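Local atomic coordinates of glutamate--LysW ligase ArgX (Sulfolobus tokodaii, PDB entry 3VPB), a protein that probably catalyses the ATP-dependent joining of the amino group of glutamate to the gamma-carboxyl group of the C-terminal glutamate of the carrier protein LysW. Residues V80-Y91 with V247-P255; R120-I130 with N158-Y169. One frame throughout, in Å; residues are numbered along the deposited sequence.

Interaction 1: residues V80-Y91 with V247-P255; sequences VINVCGDKILTY and VVNELNDVP. With ZN (zinc ion), chain O; MG (magnesium ion), chain N; ADP (adenosine-5'-diphosphate), chain L.
Glu250 OE1 is held by two metals, 2.1 Å from both the magnesium and the zinc ion, while its partner oxygen, OE2, also binds zinc and lies 3.3 Å from Lys87 CE across the contact. This is the metal-nucleotide centre of the ATP-grasp fold, built on the edge strand 245-252, where Asn249 and Glu250 form a classic beta bulge facing Asp237, a further magnesium ligand. Asn252 OD1 and ADP O1B add to the zinc sphere, and ADP O2A and O2B, one from each phosphate, to that of magnesium. Lys87 runs out extended and then turns at its last torsion (chi4 72°), which brings NZ to within 2.9 Å of ADP O1B.

Farther along helix 87-96, the Tyr91 and Asn249 side chains lie side by side, ring and amide planes 34° apart. Tyr91 OH gives a weak bond of 2.7 Å to Asn249 O and also joins Gln167 NE2, whereas Asn249 OD1 has its main partner in Lys127. A phenylalanine in place of Tyr91 would probably leave Asn249 O and Gln167 NE2 without this shared hydroxyl and weaken the tie between helix and strand beside the nucleotide.

At the other end, Asp253 has CG between backbone N and carbonyl carbon (chi1 55°), which turns the carboxylate onto Ile81 and Cys84. Its OD2 comes 3.0 Å from Ile81 O, and Gly85 N, 3.1 Å from OD2, is too poorly angled to bond; two acceptors so close may raise the carboxyl group's affinity for a proton. Between these ends, Cys84 SG packs on Leu251 CB, Thr90 CG2 meets Leu251 CD1 at 3.8 Å, and a water links Thr90 OG1 to Leu251 N. Thr90 OG1 ties the helices together, donating to Val83 O over 2.7 Å from the face opposite Asp86 N.

Interaction 2: residues R120-I130 with N158-Y169; sequences RGFPLIDKPPI and NSALKAHIVQEY. With ADP (adenosine-5'-diphosphate), chain L.
From the Asx turn of Asn158, whose OD1 accepts Ala160 N and whose ND2 bonds Glu52 of a LysW chain, the 3-10 turn 159-162 sets Ala160 O 3.3 Å from Pro129 CD. Leu161 CD2 packs against Pro128 CB at 3.9 Å, and Ala163 CB touches Pro129 CD. From here strand 164-168 runs antiparallel to 124-127 as the central pair of the four-stranded sheet of the ATP-grasp domain. His164 ND1 donates to Asp126 OD2 over 2.6 Å, nearly straight at 164°, in the ring plane and onto the syn lone pair. Arg153 and Tyr117 hold the same carboxylate. Ile165 and Lys127 exchange two backbone bonds, and Val166 turns CG1 onto Leu124 CD2. Gln167 pairs likewise with Ile125, its CG set between backbone N and carbonyl carbon (chi1 39°) and the chain extended beyond, so that OE1 accepts both Lys127 NZ and ADP N6, each at 2.8 Å. The lysine comes from above the amide carbonyl plane and also binds ADP N7 and O1A and Asn249 OD1 from strand 245-252. Glu168 lays its backbone N over the Arg120 guanidinium and offers its carbonyl O to ADP N6. Last, Tyr169 CD1 lies 3.6 Å from Ile125 CG1 and 3.4 Å from ADP C2.

Both contacts are buried and meet on the same ADP: interaction 1 holds mainly the phosphates and metals, interaction 2 mainly the adenine, and both reach ADP O1A. Interaction 1, whose centre lies about 5 Å from the centre of the chain, joins helices to a strand of the five-stranded sheet through metals and charge around the phosphates, with waters bridging helix and strand. Interaction 2, its centre about 17 Å from that of the chain, pairs two strands by regular backbone bonds, becoming partly exposed at its Arg120 and Tyr169 end. Along the chain it is nested within the loop that 80-91 and 247-255 close. The two touch directly: Lys87 N lies 2.9 Å from Pro129 O, a probable hydrogen bond.

Interaction 1: residues V80-Y91 with V247-P255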
loop_
_atom_site.group_PDB
_atom_site.type_symbol
_atom_site.label_atom_id
_atom_site.label_comp_id
_atom_site.label_asym_id
_atom_site.label_seq_id
_atom_site.Cartn_x
_atom_site.Cartn_y
_atom_site.Cartn_z
ATOM N N VAL B 80 3.281 -21.887 -16.215
ATOM C CA VAL B 80 4.718 -21.668 -16.049
ATOM C C VAL B 80 4.958 -20.289 -15.396
ATOM O O VAL B 80 5.752 -20.153 -14.458
ATOM C CB VAL B 80 5.435 -21.761 -17.398
ATOM C CG1 VAL B 80 6.876 -21.286 -17.283
ATOM C CG2 VAL B 80 5.381 -23.231 -17.919
ATOM N N ILE B 81 4.255 -19.279 -15.881
ATOM C CA ILE B 81 4.379 -17.919 -15.303
ATOM C C ILE B 81 4.055 -17.931 -13.789
ATOM O O ILE B 81 4.802 -17.383 -12.972
ATOM C CB ILE B 81 3.550 -16.873 -16.090
ATOM C CG1 ILE B 81 4.146 -16.677 -17.491
ATOM C CG2 ILE B 81 3.578 -15.526 -15.348
ATOM C CD1 ILE B 81 3.182 -16.059 -18.541
ATOM N N ASN B 82 2.964 -18.587 -13.418
ATOM C CA ASN B 82 2.523 -18.674 -12.020
ATOM C C ASN B 82 3.615 -19.299 -11.134
ATOM O O ASN B 82 3.977 -18.761 -10.070
ATOM C CB ASN B 82 1.236 -19.506 -11.962
ATOM C CG ASN B 82 0.089 -18.831 -11.175
ATOM O OD1 ASN B 82 0.233 -17.755 -10.586
ATOM N ND2 ASN B 82 -1.059 -19.483 -11.171
ATOM N N VAL B 83 4.182 -20.399 -11.617
ATOM C CA VAL B 83 5.156 -21.145 -10.846
ATOM C C VAL B 83 6.537 -20.461 -10.832
ATOM O O VAL B 83 7.113 -20.305 -9.771
ATOM C CB VAL B 83 5.197 -22.635 -11.295
ATOM C CG1 VAL B 83 6.338 -23.369 -10.604
ATOM C CG2 VAL B 83 3.872 -23.292 -10.924
ATOM N N CYS B 84 7.037 -20.014 -11.985
ATOM C CA CYS B 84 8.377 -19.401 -12.041
ATOM C C CYS B 84 8.367 -18.023 -11.422
ATOM O O CYS B 84 9.373 -17.576 -10.889
ATOM C CB CYS B 84 8.855 -19.260 -13.473
ATOM S SG CYS B 84 9.234 -20.777 -14.218
ATOM N N GLY B 85 7.228 -17.349 -11.494
ATOM C CA GLY B 85 7.090 -16.007 -10.902
ATOM C C GLY B 85 6.957 -16.034 -9.389
ATOM O O GLY B 85 6.917 -14.982 -8.737
ATOM N N ASP B 86 6.822 -17.223 -8.821
ATOM C CA ASP B 86 6.719 -17.368 -7.377
ATOM C C ASP B 86 7.802 -18.290 -6.841
ATOM O O ASP B 86 7.796 -19.504 -7.125
ATOM C CB ASP B 86 5.350 -17.892 -7.004
ATOM C CG ASP B 86 5.090 -17.768 -5.522
ATOM O OD1 ASP B 86 4.212 -16.963 -5.179
ATOM O OD2 ASP B 86 5.782 -18.457 -4.715
ATOM N N LYS B 87 8.752 -17.716 -6.103
ATOM C CA LYS B 87 9.902 -18.477 -5.622
ATOM C C LYS B 87 9.529 -19.644 -4.715
ATOM O O LYS B 87 10.175 -20.687 -4.796
ATOM C CB LYS B 87 10.923 -17.579 -4.933
ATOM C CG LYS B 87 11.598 -16.613 -5.905
ATOM C CD LYS B 87 12.809 -15.955 -5.258
ATOM C CE LYS B 87 13.548 -15.069 -6.275
ATOM N NZ LYS B 87 12.736 -13.838 -6.558
ATOM N N ILE B 88 8.474 -19.510 -3.910
ATOM C CA ILE B 88 8.055 -20.631 -3.034
ATOM C C ILE B 88 7.503 -21.784 -3.867
ATOM O O ILE B 88 7.834 -22.953 -3.609
ATOM C CB ILE B 88 7.063 -20.180 -1.920
ATOM C CG1 ILE B 88 7.779 -19.235 -0.947
ATOM C CG2 ILE B 88 6.417 -21.419 -1.193
ATOM C CD1 ILE B 88 6.852 -18.466 -0.007
ATOM N N LEU B 89 6.685 -21.456 -4.868
ATOM C CA LEU B 89 6.130 -22.498 -5.754
ATOM C C LEU B 89 7.237 -23.188 -6.562
ATOM O O LEU B 89 7.194 -24.413 -6.780
ATOM C CB LEU B 89 5.064 -21.895 -6.682
ATOM C CG LEU B 89 3.890 -21.215 -5.964
ATOM C CD1 LEU B 89 2.887 -20.895 -7.016
ATOM C CD2 LEU B 89 3.288 -22.105 -4.857
ATOM N N THR B 90 8.209 -22.397 -7.008
ATOM C CA THR B 90 9.378 -22.923 -7.728
ATOM C C THR B 90 10.173 -23.865 -6.820
ATOM O O THR B 90 10.483 -24.996 -7.203
ATOM C CB THR B 90 10.288 -21.788 -8.232
ATOM O OG1 THR B 90 9.607 -21.055 -9.250
ATOM C CG2 THR B 90 11.588 -22.329 -8.808
ATOM N N TYR B 91 10.513 -23.396 -5.621
ATOM C CA TYR B 91 11.299 -24.240 -4.685
ATOM C C TYR B 91 10.526 -25.514 -4.359
ATOM O O TYR B 91 11.117 -26.596 -4.272
ATOM C CB TYR B 91 11.630 -23.489 -3.386
ATOM C CG TYR B 91 12.694 -22.418 -3.507
ATOM C CD1 TYR B 91 12.567 -21.226 -2.790
ATOM C CD2 TYR B 91 13.827 -22.590 -4.305
ATOM C CE1 TYR B 91 13.530 -20.226 -2.868
ATOM C CE2 TYR B 91 14.799 -21.600 -4.411
ATOM C CZ TYR B 91 14.651 -20.425 -3.682
ATOM O OH TYR B 91 15.607 -19.466 -3.760
ATOM N N VAL B 247 23.579 -24.901 -6.988
ATOM C CA VAL B 247 22.319 -24.833 -6.256
ATOM C C VAL B 247 21.417 -23.919 -7.077
ATOM O O VAL B 247 21.819 -22.802 -7.417
ATOM C CB VAL B 247 22.575 -24.252 -4.826
ATOM C CG1 VAL B 247 21.310 -24.180 -4.046
ATOM C CG2 VAL B 247 23.551 -25.122 -4.039
ATOM N N VAL B 248 20.203 -24.369 -7.389
ATOM C CA VAL B 248 19.275 -23.527 -8.157
ATOM C C VAL B 248 18.582 -22.548 -7.222
ATOM O O VAL B 248 17.955 -22.950 -6.224
ATOM C CB VAL B 248 18.238 -24.365 -8.948
ATOM C CG1 VAL B 248 17.318 -23.439 -9.760
ATOM C CG2 VAL B 248 18.961 -25.333 -9.870
ATOM N N ASN B 249 18.723 -21.263 -7.531
ATOM C CA ASN B 249 18.139 -20.207 -6.740
ATOM C C ASN B 249 16.760 -19.758 -7.228
ATOM O O ASN B 249 15.876 -19.478 -6.415
ATOM C CB ASN B 249 19.108 -19.032 -6.727
ATOM C CG ASN B 249 18.707 -17.948 -5.765
ATOM O OD1 ASN B 249 18.132 -18.207 -4.711
ATOM N ND2 ASN B 249 19.034 -16.712 -6.122
ATOM N N GLU B 250 16.582 -19.615 -8.538
ATOM C CA GLU B 250 15.257 -19.263 -9.075
ATOM C C GLU B 250 15.195 -19.503 -10.569
ATOM O O GLU B 250 16.218 -19.745 -11.204
ATOM C CB GLU B 250 14.886 -17.814 -8.786
ATOM C CG GLU B 250 15.767 -16.790 -9.506
ATOM C CD GLU B 250 15.052 -15.469 -9.711
ATOM O OE1 GLU B 250 15.734 -14.471 -10.081
ATOM O OE2 GLU B 250 13.801 -15.443 -9.542
ATOM N N LEU B 251 13.986 -19.422 -11.109
ATOM C CA LEU B 251 13.772 -19.385 -12.548
ATOM C C LEU B 251 12.949 -18.171 -12.871
ATOM O O LEU B 251 12.251 -17.671 -12.005
ATOM C CB LEU B 251 13.049 -20.654 -13.037
ATOM C CG LEU B 251 13.943 -21.904 -13.118
ATOM C CD1 LEU B 251 13.923 -22.676 -11.805
ATOM C CD2 LEU B 251 13.561 -22.796 -14.273
ATOM N N ASN B 252 13.039 -17.666 -14.094
ATOM C CA ASN B 252 12.272 -16.478 -14.454
ATOM C C ASN B 252 11.514 -16.686 -15.745
ATOM O O ASN B 252 12.073 -17.215 -16.716
ATOM C CB ASN B 252 13.191 -15.264 -14.558
ATOM C CG ASN B 252 13.973 -15.001 -13.254
ATOM O OD1 ASN B 252 13.463 -14.363 -12.337
ATOM N ND2 ASN B 252 15.214 -15.488 -13.188
ATOM N N ASP B 253 10.263 -16.220 -15.766
ATOM C CA ASP B 253 9.342 -16.504 -16.868
ATOM C C ASP B 253 9.274 -15.482 -18.004
ATOM O O ASP B 253 8.749 -15.798 -19.079
ATOM C CB ASP B 253 7.940 -16.805 -16.328
ATOM C CG ASP B 253 7.406 -15.704 -15.428
ATOM O OD1 ASP B 253 7.203 -14.580 -15.928
ATOM O OD2 ASP B 253 7.151 -15.974 -14.224
ATOM N N VAL B 254 9.783 -14.272 -17.781
ATOM C CA VAL B 254 9.904 -13.255 -18.842
ATOM C C VAL B 254 11.352 -12.778 -18.876
ATOM O O VAL B 254 11.686 -11.674 -18.398
ATOM C CB VAL B 254 8.933 -12.057 -18.675
ATOM C CG1 VAL B 254 9.006 -11.130 -19.916
ATOM C CG2 VAL B 254 7.465 -12.527 -18.506
ATOM N N PRO B 255 12.228 -13.608 -19.433
ATOM C CA PRO B 255 13.652 -13.317 -19.198
ATOM C C PRO B 255 14.176 -12.092 -19.927
ATOM O O PRO B 255 13.769 -11.797 -21.050
ATOM C CB PRO B 255 14.375 -14.588 -19.660
ATOM C CG PRO B 255 13.388 -15.380 -20.434
ATOM C CD PRO B 255 12.001 -14.866 -20.173
HETATM ZN ZN ZN O . 14.044 -13.206 -10.373
HETATM MG MG MG N . 17.522 -13.451 -9.746
HETATM P PB ADP L . 15.480 -11.827 -7.965
HETATM O O1B ADP L . 14.317 -12.531 -8.556
HETATM O O2B ADP L . 16.708 -11.705 -8.853
HETATM O O3B ADP L . 15.172 -10.535 -7.264
HETATM P PA ADP L . 17.189 -13.698 -6.541
HETATM O O1A ADP L . 16.747 -14.746 -5.524
HETATM O O2A ADP L . 17.775 -14.058 -7.888
HETATM O O3A ADP L . 15.903 -12.748 -6.710
HETATM O "O5'" ADP L . 18.234 -12.762 -5.760
HETATM C "C5'" ADP L . 18.923 -11.667 -6.364
HETATM C "C4'" ADP L . 20.403 -11.750 -6.041
HETATM O "O4'" ADP L . 20.560 -11.853 -4.622
HETATM C "C3'" ADP L . 21.014 -13.031 -6.616
HETATM O "O3'" ADP L . 21.517 -12.809 -7.940
HETATM C "C2'" ADP L . 22.134 -13.329 -5.648
HETATM O "O2'" ADP L . 23.287 -12.533 -5.955
HETATM C "C1'" ADP L . 21.572 -12.828 -4.344
HETATM N N9 ADP L . 20.954 -13.932 -3.585
HETATM C C8 ADP L . 19.637 -14.252 -3.504
HETATM N N7 ADP L . 19.490 -15.289 -2.667
HETATM C C5 ADP L . 20.711 -15.629 -2.208
HETATM C C6 ADP L . 21.265 -16.655 -1.317
HETATM N N6 ADP L . 20.440 -17.522 -0.700
HETATM N N1 ADP L . 22.609 -16.642 -1.067
HETATM C C2 ADP L . 23.441 -15.773 -1.653
HETATM N N3 ADP L . 22.988 -14.827 -2.515
HETATM C C4 ADP L . 21.663 -14.735 -2.813
HETATM O O HOH W 1 11.669 -18.912 -9.230
HETATM O O HOH W 2 11.285 -15.884 -10.239
HETATM O O HOH W 3 12.807 -19.966 -6.619
HETATM O O HOH W 4 19.436 -12.517 -9.754
HETATM O O HOH W 5 12.001 -12.726 -10.446
#

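Interaction 2: residues R120-I130 with N158-Y169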
loop_
_atom_site.group_PDB
_atom_site.type_symbol
_atom_site.label_atom_id
_atom_site.label_comp_id
_atom_site.label_asym_id
_atom_site.label_seq_id
_atom_site.Cartn_x
_atom_site.Cartn_y
_atom_site.Cartn_z
ATOM N N ARG B 120 17.688 -20.879 12.484
ATOM C CA ARG B 120 18.763 -20.929 11.489
ATOM C C ARG B 120 20.060 -20.280 11.962
ATOM O O ARG B 120 21.151 -20.711 11.601
ATOM C CB ARG B 120 18.343 -20.113 10.280
ATOM C CG ARG B 120 17.605 -20.812 9.231
ATOM C CD ARG B 120 18.035 -20.181 7.914
ATOM N NE ARG B 120 19.288 -20.798 7.513
ATOM C CZ ARG B 120 19.357 -21.937 6.840
ATOM N NH1 ARG B 120 18.239 -22.553 6.445
ATOM N NH2 ARG B 120 20.545 -22.436 6.549
ATOM N N GLY B 121 19.926 -19.198 12.708
ATOM C CA GLY B 121 21.065 -18.352 13.055
ATOM C C GLY B 121 21.568 -17.534 11.878
ATOM O O GLY B 121 21.101 -17.680 10.751
ATOM N N PHE B 122 22.547 -16.675 12.142
ATOM C CA PHE B 122 23.034 -15.724 11.138
ATOM C C PHE B 122 24.389 -16.150 10.524
ATOM O O PHE B 122 25.133 -16.904 11.154
ATOM C CB PHE B 122 23.079 -14.338 11.788
ATOM C CG PHE B 122 21.765 -13.938 12.393
ATOM C CD1 PHE B 122 20.661 -13.662 11.579
ATOM C CD2 PHE B 122 21.606 -13.904 13.771
ATOM C CE1 PHE B 122 19.431 -13.320 12.136
ATOM C CE2 PHE B 122 20.382 -13.564 14.331
ATOM C CZ PHE B 122 19.297 -13.254 13.509
ATOM N N PRO B 123 24.713 -15.681 9.297
ATOM C CA PRO B 123 23.903 -14.773 8.469
ATOM C C PRO B 123 22.920 -15.574 7.650
ATOM O O PRO B 123 23.100 -16.797 7.466
ATOM C CB PRO B 123 24.937 -14.146 7.529
ATOM C CG PRO B 123 25.926 -15.270 7.325
ATOM C CD PRO B 123 26.060 -15.859 8.718
ATOM N N LEU B 124 21.916 -14.884 7.135
ATOM C CA LEU B 124 20.922 -15.512 6.269
ATOM C C LEU B 124 20.444 -14.514 5.227
ATOM O O LEU B 124 20.647 -13.300 5.349
ATOM C CB LEU B 124 19.732 -16.043 7.093
ATOM C CG LEU B 124 18.995 -15.132 8.047
ATOM C CD1 LEU B 124 17.873 -14.395 7.295
ATOM C CD2 LEU B 124 18.417 -16.016 9.190
ATOM N N ILE B 125 19.785 -15.036 4.196
ATOM C CA ILE B 125 19.062 -14.203 3.231
ATOM C C ILE B 125 17.560 -14.324 3.497
ATOM O O ILE B 125 17.062 -15.385 3.736
ATOM C CB ILE B 125 19.410 -14.640 1.777
ATOM C CG1 ILE B 125 20.853 -14.229 1.470
ATOM C CG2 ILE B 125 18.375 -14.133 0.708
ATOM C CD1 ILE B 125 21.038 -12.779 0.935
ATOM N N ASP B 126 16.860 -13.199 3.515
ATOM C CA ASP B 126 15.395 -13.208 3.643
ATOM C C ASP B 126 14.863 -12.454 2.423
ATOM O O ASP B 126 15.156 -11.281 2.220
ATOM C CB ASP B 126 14.975 -12.523 4.948
ATOM C CG ASP B 126 13.466 -12.514 5.163
ATOM O OD1 ASP B 126 12.713 -12.597 4.164
ATOM O OD2 ASP B 126 13.020 -12.346 6.331
ATOM N N LYS B 127 14.101 -13.142 1.581
ATOM C CA LYS B 127 13.524 -12.487 0.423
ATOM C C LYS B 127 12.075 -12.920 0.252
ATOM O O LYS B 127 11.684 -13.993 0.728
ATOM C CB LYS B 127 14.358 -12.758 -0.843
ATOM C CG LYS B 127 14.375 -14.249 -1.237
ATOM C CD LYS B 127 15.539 -14.557 -2.194
ATOM C CE LYS B 127 15.561 -16.051 -2.526
ATOM N NZ LYS B 127 16.858 -16.383 -3.261
ATOM N N PRO B 128 11.272 -12.084 -0.413
ATOM C CA PRO B 128 9.871 -12.478 -0.616
ATOM C C PRO B 128 9.761 -13.421 -1.829
ATOM O O PRO B 128 10.698 -13.475 -2.630
ATOM C CB PRO B 128 9.169 -11.154 -0.914
ATOM C CG PRO B 128 10.129 -10.060 -0.538
ATOM C CD PRO B 128 11.512 -10.658 -0.724
ATOM N N PRO B 129 8.623 -14.110 -1.981
ATOM C CA PRO B 129 8.440 -15.005 -3.115
ATOM C C PRO B 129 8.228 -14.287 -4.438
ATOM O O PRO B 129 8.458 -14.869 -5.482
ATOM C CB PRO B 129 7.201 -15.827 -2.721
ATOM C CG PRO B 129 6.423 -14.947 -1.806
ATOM C CD PRO B 129 7.487 -14.168 -1.043
ATOM N N ILE B 130 7.760 -13.050 -4.396
ATOM C CA ILE B 130 7.600 -12.281 -5.619
ATOM C C ILE B 130 8.585 -11.144 -5.630
ATOM O O ILE B 130 8.985 -10.631 -4.575
ATOM C CB ILE B 130 6.157 -11.753 -5.839
ATOM C CG1 ILE B 130 5.591 -11.117 -4.558
ATOM C CG2 ILE B 130 5.266 -12.862 -6.360
ATOM C CD1 ILE B 130 4.226 -10.467 -4.768
ATOM N N ASN B 158 1.233 -5.603 -0.754
ATOM C CA ASN B 158 0.946 -6.913 -1.373
ATOM C C ASN B 158 1.274 -7.986 -0.325
ATOM O O ASN B 158 2.432 -8.163 0.062
ATOM C CB ASN B 158 1.783 -7.088 -2.642
ATOM C CG ASN B 158 1.510 -8.407 -3.351
ATOM O OD1 ASN B 158 1.182 -9.399 -2.716
ATOM N ND2 ASN B 158 1.624 -8.406 -4.681
ATOM N N SER B 159 0.249 -8.671 0.164
ATOM C CA SER B 159 0.449 -9.629 1.248
ATOM C C SER B 159 1.404 -10.785 0.916
ATOM O O SER B 159 1.973 -11.393 1.818
ATOM C CB SER B 159 -0.904 -10.147 1.746
ATOM O OG SER B 159 -1.549 -9.072 2.390
ATOM N N ALA B 160 1.631 -11.051 -0.367
ATOM C CA ALA B 160 2.643 -12.038 -0.750
ATOM C C ALA B 160 4.054 -11.557 -0.366
ATOM O O ALA B 160 4.937 -12.374 -0.077
ATOM C CB ALA B 160 2.549 -12.388 -2.245
ATOM N N LEU B 161 4.252 -10.234 -0.303
ATOM C CA LEU B 161 5.558 -9.680 0.103
ATOM C C LEU B 161 5.801 -9.863 1.592
ATOM O O LEU B 161 6.912 -9.663 2.072
ATOM C CB LEU B 161 5.675 -8.196 -0.259
ATOM C CG LEU B 161 5.642 -7.805 -1.734
ATOM C CD1 LEU B 161 5.786 -6.277 -1.826
ATOM C CD2 LEU B 161 6.746 -8.481 -2.508
ATOM N N LYS B 162 4.759 -10.250 2.317
ATOM C CA LYS B 162 4.863 -10.524 3.747
ATOM C C LYS B 162 5.286 -11.967 4.050
ATOM O O LYS B 162 5.511 -12.325 5.208
ATOM C CB LYS B 162 3.536 -10.204 4.441
ATOM C CG LYS B 162 3.166 -8.712 4.389
ATOM C CD LYS B 162 1.785 -8.441 4.971
ATOM C CE LYS B 162 1.404 -6.971 4.754
ATOM N NZ LYS B 162 0.209 -6.584 5.559
ATOM N N ALA B 163 5.357 -12.810 3.020
ATOM C CA ALA B 163 5.845 -14.162 3.189
ATOM C C ALA B 163 7.375 -14.097 3.109
ATOM O O ALA B 163 7.917 -13.472 2.205
ATOM C CB ALA B 163 5.304 -15.060 2.092
ATOM N N HIS B 164 8.060 -14.719 4.055
ATOM C CA HIS B 164 9.514 -14.658 4.098
ATOM C C HIS B 164 10.108 -15.986 3.675
ATOM O O HIS B 164 9.800 -17.007 4.298
ATOM C CB HIS B 164 10.009 -14.421 5.514
ATOM C CG HIS B 164 9.544 -13.130 6.132
ATOM N ND1 HIS B 164 10.411 -12.107 6.441
ATOM C CD2 HIS B 164 8.328 -12.741 6.580
ATOM C CE1 HIS B 164 9.745 -11.123 7.020
ATOM N NE2 HIS B 164 8.474 -11.475 7.102
ATOM N N ILE B 165 11.018 -15.938 2.704
ATOM C CA ILE B 165 11.871 -17.091 2.392
ATOM C C ILE B 165 13.200 -16.844 3.100
ATOM O O ILE B 165 13.952 -15.964 2.711
ATOM C CB ILE B 165 12.118 -17.264 0.893
ATOM C CG1 ILE B 165 10.779 -17.293 0.129
ATOM C CG2 ILE B 165 12.927 -18.554 0.640
ATOM C CD1 ILE B 165 10.951 -17.303 -1.424
ATOM N N VAL B 166 13.457 -17.615 4.146
ATOM C CA VAL B 166 14.629 -17.421 4.984
ATOM C C VAL B 166 15.608 -18.526 4.634
ATOM O O VAL B 166 15.317 -19.689 4.875
ATOM C CB VAL B 166 14.236 -17.543 6.462
ATOM C CG1 VAL B 166 15.469 -17.425 7.373
ATOM C CG2 VAL B 166 13.136 -16.495 6.826
ATOM N N GLN B 167 16.778 -18.175 4.103
ATOM C CA GLN B 167 17.644 -19.238 3.593
ATOM C C GLN B 167 19.116 -19.015 3.838
ATOM O O GLN B 167 19.560 -17.919 4.198
ATOM C CB GLN B 167 17.375 -19.520 2.102
ATOM C CG GLN B 167 17.105 -18.316 1.258
ATOM C CD GLN B 167 17.060 -18.566 -0.257
ATOM O OE1 GLN B 167 17.704 -17.838 -0.980
ATOM N NE2 GLN B 167 16.277 -19.569 -0.735
ATOM N N GLU B 168 19.868 -20.077 3.655
ATOM C CA GLU B 168 21.319 -20.003 3.816
ATOM C C GLU B 168 21.898 -19.025 2.806
ATOM O O GLU B 168 21.402 -18.897 1.686
ATOM C CB GLU B 168 21.960 -21.385 3.647
ATOM C CG GLU B 168 21.713 -22.012 2.313
ATOM C CD GLU B 168 22.481 -23.319 2.127
ATOM O OE1 GLU B 168 23.658 -23.403 2.582
ATOM O OE2 GLU B 168 21.912 -24.254 1.511
ATOM N N TYR B 169 22.953 -18.336 3.221
ATOM C CA TYR B 169 23.645 -17.410 2.351
ATOM C C TYR B 169 24.738 -18.172 1.604
ATOM O O TYR B 169 25.595 -18.788 2.232
ATOM C CB TYR B 169 24.228 -16.285 3.208
ATOM C CG TYR B 169 24.995 -15.262 2.419
ATOM C CD1 TYR B 169 24.404 -14.577 1.356
ATOM C CD2 TYR B 169 26.316 -14.980 2.736
ATOM C CE1 TYR B 169 25.121 -13.631 0.623
ATOM C CE2 TYR B 169 27.043 -14.023 2.023
ATOM C CZ TYR B 169 26.439 -13.361 0.981
ATOM O OH TYR B 169 27.172 -12.435 0.282
HETATM P PB ADP L . 15.480 -11.827 -7.965
HETATM O O1B ADP L . 14.317 -12.531 -8.556
HETATM O O2B ADP L . 16.708 -11.705 -8.853
HETATM O O3B ADP L . 15.172 -10.535 -7.264
HETATM P PA ADP L . 17.189 -13.698 -6.541
HETATM O O1A ADP L . 16.747 -14.746 -5.524
HETATM O O2A ADP L . 17.775 -14.058 -7.888
HETATM O O3A ADP L . 15.903 -12.748 -6.710
HETATM O "O5'" ADP L . 18.234 -12.762 -5.760
HETATM C "C5'" ADP L . 18.923 -11.667 -6.364
HETATM C "C4'" ADP L . 20.403 -11.750 -6.041
HETATM O "O4'" ADP L . 20.560 -11.853 -4.622
HETATM C "C3'" ADP L . 21.014 -13.031 -6.616
HETATM O "O3'" ADP L . 21.517 -12.809 -7.940
HETATM C "C2'" ADP L . 22.134 -13.329 -5.648
HETATM O "O2'" ADP L . 23.287 -12.533 -5.955
HETATM C "C1'" ADP L . 21.572 -12.828 -4.344
HETATM N N9 ADP L . 20.954 -13.932 -3.585
HETATM C C8 ADP L . 19.637 -14.252 -3.504
HETATM N N7 ADP L . 19.490 -15.289 -2.667
HETATM C C5 ADP L . 20.711 -15.629 -2.208
HETATM C C6 ADP L . 21.265 -16.655 -1.317
HETATM N N6 ADP L . 20.440 -17.522 -0.700
HETATM N N1 ADP L . 22.609 -16.642 -1.067
HETATM C C2 ADP L . 23.441 -15.773 -1.653
HETATM N N3 ADP L . 22.988 -14.827 -2.515
HETATM C C4 ADP L . 21.663 -14.735 -2.813
HETATM O O HOH W 6 23.949 -18.796 5.843
#